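Local structure of glycosylation Associate Protein 2 (6OYC) at residues I198-D209 against I236-K247. The protein is an accessory Sec system protein, part of the Gap123 complex, and probably takes part in the glycosylation and secretion of streptococcal proteins. Residues are numbered along the deposited sequence; the frame is centred on the assembly and turned at random.
Sequences IDIRLVISLIVD and ISGSLAVKLFAK
V203 pushes its CG2 methyl obliquely against the ring of F245, 3.6 Å from CE1, while its other methyl, CG1, lies against the K243 chain at CE. CG of F245 sits beside its backbone N (chi1 -65°), which swings the ring over to this diagonal neighbour. Bent at chi2 and chi3, the K243 chain runs past V203, and its NZ gives a 2.9 Å hydrogen bond to OG of S205, a hydroxyl also bonded to E218. Further along, CD1 of I207 drops onto the small CB of A241, 3.9 Å away. These are neighbouring strands of an antiparallel five-stranded sheet, with 215-222 on the far side of 198-208 and 168-180 beyond 238-247. On the buried face, CG2 of I204 fits against the fork of L240, 3.7 Å from CD1 and 3.8 Å from CD2, and L188 of strand 185-195 packs on both residues. CD1 of L202 nestles between CG1 of V242 and CB of L244; CG2 of I200 reaches the low bump of A246. L206 splits its methyls, CD1 going to CD2 of L240 and CD2 to CG2 of I236. At G238, which has no side chain, the I207 carbonyl O comes within 3.2 Å of CA.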
# COMPACT_ATOMS: atom_id res chain seq x y z
N ILE B 198 -18.90 -22.64 11.84
CA ILE B 198 -18.65 -21.58 12.81
C ILE B 198 -19.11 -20.27 12.21
O ILE B 198 -18.85 -19.98 11.04
CB ILE B 198 -17.16 -21.45 13.19
CG1 ILE B 198 -16.61 -22.78 13.65
CG2 ILE B 198 -16.99 -20.40 14.29
CD1 ILE B 198 -15.42 -22.58 14.54
N ASP B 199 -19.75 -19.46 13.02
CA ASP B 199 -19.99 -18.07 12.68
C ASP B 199 -19.30 -17.22 13.72
O ASP B 199 -19.31 -17.55 14.91
CB ASP B 199 -21.50 -17.78 12.61
CG ASP B 199 -22.20 -18.53 11.46
OD1 ASP B 199 -21.51 -19.16 10.64
OD2 ASP B 199 -23.45 -18.47 11.38
N ILE B 200 -18.64 -16.16 13.28
CA ILE B 200 -18.03 -15.21 14.21
C ILE B 200 -18.62 -13.83 13.97
O ILE B 200 -18.97 -13.46 12.84
CB ILE B 200 -16.49 -15.18 14.10
CG1 ILE B 200 -16.06 -14.75 12.71
CG2 ILE B 200 -15.88 -16.53 14.45
CD1 ILE B 200 -14.57 -14.54 12.59
N ARG B 201 -18.74 -13.07 15.06
CA ARG B 201 -19.23 -11.70 15.05
C ARG B 201 -18.26 -10.79 15.80
O ARG B 201 -17.86 -11.08 16.94
CB ARG B 201 -20.62 -11.60 15.68
CG ARG B 201 -21.06 -10.14 15.84
CD ARG B 201 -22.38 -10.00 16.58
NE ARG B 201 -23.48 -10.55 15.79
CZ ARG B 201 -24.58 -11.09 16.30
NH1 ARG B 201 -24.77 -11.15 17.61
NH2 ARG B 201 -25.50 -11.56 15.48
N LEU B 202 -17.91 -9.68 15.18
CA LEU B 202 -17.07 -8.66 15.78
C LEU B 202 -17.96 -7.53 16.28
O LEU B 202 -18.75 -6.98 15.52
CB LEU B 202 -16.08 -8.14 14.75
CG LEU B 202 -14.69 -7.71 15.17
CD1 LEU B 202 -13.98 -8.85 15.90
CD2 LEU B 202 -13.93 -7.28 13.94
N VAL B 203 -17.83 -7.18 17.56
CA VAL B 203 -18.52 -6.04 18.14
C VAL B 203 -17.50 -4.94 18.41
O VAL B 203 -16.45 -5.19 19.01
CB VAL B 203 -19.29 -6.42 19.42
CG1 VAL B 203 -19.89 -5.19 20.05
CG2 VAL B 203 -20.37 -7.44 19.09
N ILE B 204 -17.79 -3.74 17.92
CA ILE B 204 -16.86 -2.63 17.94
C ILE B 204 -17.57 -1.48 18.62
O ILE B 204 -18.62 -1.04 18.14
CB ILE B 204 -16.42 -2.25 16.51
CG1 ILE B 204 -15.78 -3.46 15.84
CG2 ILE B 204 -15.44 -1.06 16.50
CD1 ILE B 204 -15.71 -3.37 14.37
N SER B 205 -17.02 -1.02 19.75
CA SER B 205 -17.62 0.01 20.60
C SER B 205 -16.77 1.28 20.61
O SER B 205 -15.57 1.23 20.93
CB SER B 205 -17.80 -0.51 22.04
OG SER B 205 -18.51 -1.74 22.11
N LEU B 206 -17.39 2.41 20.30
CA LEU B 206 -16.69 3.70 20.26
C LEU B 206 -16.80 4.39 21.62
O LEU B 206 -17.87 4.89 21.99
CB LEU B 206 -17.26 4.57 19.15
CG LEU B 206 -16.70 5.99 19.02
CD1 LEU B 206 -15.18 5.97 18.88
CD2 LEU B 206 -17.36 6.69 17.83
N ILE B 207 -15.69 4.44 22.36
CA ILE B 207 -15.61 5.14 23.64
C ILE B 207 -15.26 6.60 23.37
O ILE B 207 -14.21 6.88 22.78
CB ILE B 207 -14.57 4.47 24.57
CG1 ILE B 207 -14.94 2.99 24.82
CG2 ILE B 207 -14.43 5.24 25.90
CD1 ILE B 207 -13.74 2.05 24.83
N VAL B 208 -16.11 7.52 23.82
CA VAL B 208 -15.92 8.94 23.51
C VAL B 208 -14.62 9.44 24.10
O VAL B 208 -14.27 9.12 25.25
CB VAL B 208 -17.09 9.80 24.03
CG1 VAL B 208 -16.78 11.30 23.85
CG2 VAL B 208 -18.36 9.43 23.34
N ASP B 209 -13.92 10.26 23.33
CA ASP B 209 -12.64 10.79 23.77
C ASP B 209 -12.73 11.43 25.16
O ASP B 209 -13.65 12.20 25.44
CB ASP B 209 -12.16 11.82 22.77
CG ASP B 209 -10.72 11.67 22.47
OD1 ASP B 209 -9.92 11.57 23.44
OD2 ASP B 209 -10.40 11.62 21.26
N ILE B 236 -17.91 11.74 16.02
CA ILE B 236 -17.44 11.64 17.39
C ILE B 236 -16.03 11.09 17.39
O ILE B 236 -15.74 10.09 16.72
CB ILE B 236 -18.37 10.74 18.22
CG1 ILE B 236 -19.74 11.41 18.38
CG2 ILE B 236 -17.74 10.44 19.55
CD1 ILE B 236 -20.92 10.42 18.36
N SER B 237 -15.15 11.73 18.14
CA SER B 237 -13.78 11.27 18.29
C SER B 237 -13.64 10.44 19.57
O SER B 237 -14.24 10.74 20.61
CB SER B 237 -12.86 12.50 18.33
OG SER B 237 -11.51 12.13 18.14
N GLY B 238 -12.83 9.38 19.50
CA GLY B 238 -12.57 8.55 20.67
C GLY B 238 -11.64 7.38 20.41
O GLY B 238 -10.64 7.52 19.69
N SER B 239 -11.95 6.21 20.98
CA SER B 239 -11.19 5.02 20.66
C SER B 239 -12.12 3.82 20.67
O SER B 239 -13.23 3.87 21.22
CB SER B 239 -10.01 4.80 21.61
OG SER B 239 -10.42 4.71 22.95
N LEU B 240 -11.66 2.74 20.05
CA LEU B 240 -12.47 1.55 19.84
C LEU B 240 -12.07 0.45 20.82
O LEU B 240 -10.88 0.21 21.04
CB LEU B 240 -12.30 1.02 18.42
CG LEU B 240 -12.70 1.92 17.27
CD1 LEU B 240 -12.52 1.15 15.96
CD2 LEU B 240 -14.15 2.41 17.48
N ALA B 241 -13.07 -0.24 21.36
CA ALA B 241 -12.89 -1.53 22.00
C ALA B 241 -13.46 -2.61 21.10
O ALA B 241 -14.54 -2.44 20.53
CB ALA B 241 -13.57 -1.58 23.37
N VAL B 242 -12.74 -3.72 20.95
CA VAL B 242 -13.09 -4.75 19.98
C VAL B 242 -13.29 -6.06 20.72
O VAL B 242 -12.41 -6.47 21.49
CB VAL B 242 -12.01 -4.91 18.89
CG1 VAL B 242 -12.38 -6.03 17.93
CG2 VAL B 242 -11.84 -3.61 18.15
N LYS B 243 -14.46 -6.69 20.51
CA LYS B 243 -14.82 -7.99 21.06
C LYS B 243 -15.21 -8.93 19.92
O LYS B 243 -15.81 -8.50 18.93
CB LYS B 243 -15.99 -7.89 22.06
CG LYS B 243 -15.73 -6.98 23.25
CD LYS B 243 -16.98 -6.24 23.70
CE LYS B 243 -17.12 -4.87 23.03
NZ LYS B 243 -18.06 -3.99 23.81
N LEU B 244 -14.90 -10.21 20.06
CA LEU B 244 -15.31 -11.21 19.08
C LEU B 244 -16.22 -12.24 19.76
O LEU B 244 -15.93 -12.71 20.86
CB LEU B 244 -14.09 -11.88 18.44
CG LEU B 244 -14.30 -12.96 17.36
CD1 LEU B 244 -13.10 -13.08 16.50
CD2 LEU B 244 -14.50 -14.29 18.00
N PHE B 245 -17.35 -12.54 19.11
CA PHE B 245 -18.28 -13.58 19.51
C PHE B 245 -18.26 -14.69 18.46
O PHE B 245 -17.93 -14.45 17.30
CB PHE B 245 -19.71 -13.05 19.65
CG PHE B 245 -19.89 -12.04 20.75
CD1 PHE B 245 -19.36 -10.77 20.65
CD2 PHE B 245 -20.62 -12.35 21.88
CE1 PHE B 245 -19.52 -9.85 21.68
CE2 PHE B 245 -20.79 -11.43 22.90
CZ PHE B 245 -20.24 -10.18 22.79
N ALA B 246 -18.63 -15.90 18.89
CA ALA B 246 -18.64 -17.05 18.02
C ALA B 246 -19.77 -17.98 18.43
O ALA B 246 -20.30 -17.92 19.54
CB ALA B 246 -17.32 -17.82 18.04
N LYS B 247 -20.14 -18.86 17.50
CA LYS B 247 -21.09 -19.92 17.75
C LYS B 247 -20.81 -21.07 16.78
O LYS B 247 -20.23 -20.87 15.70
CB LYS B 247 -22.54 -19.43 17.60
CG LYS B 247 -22.90 -18.92 16.22
CD LYS B 247 -24.40 -18.67 16.17
CE LYS B 247 -24.87 -18.26 14.81
NZ LYS B 247 -26.37 -18.28 14.80
O HOH W 1 -11.48 6.92 24.23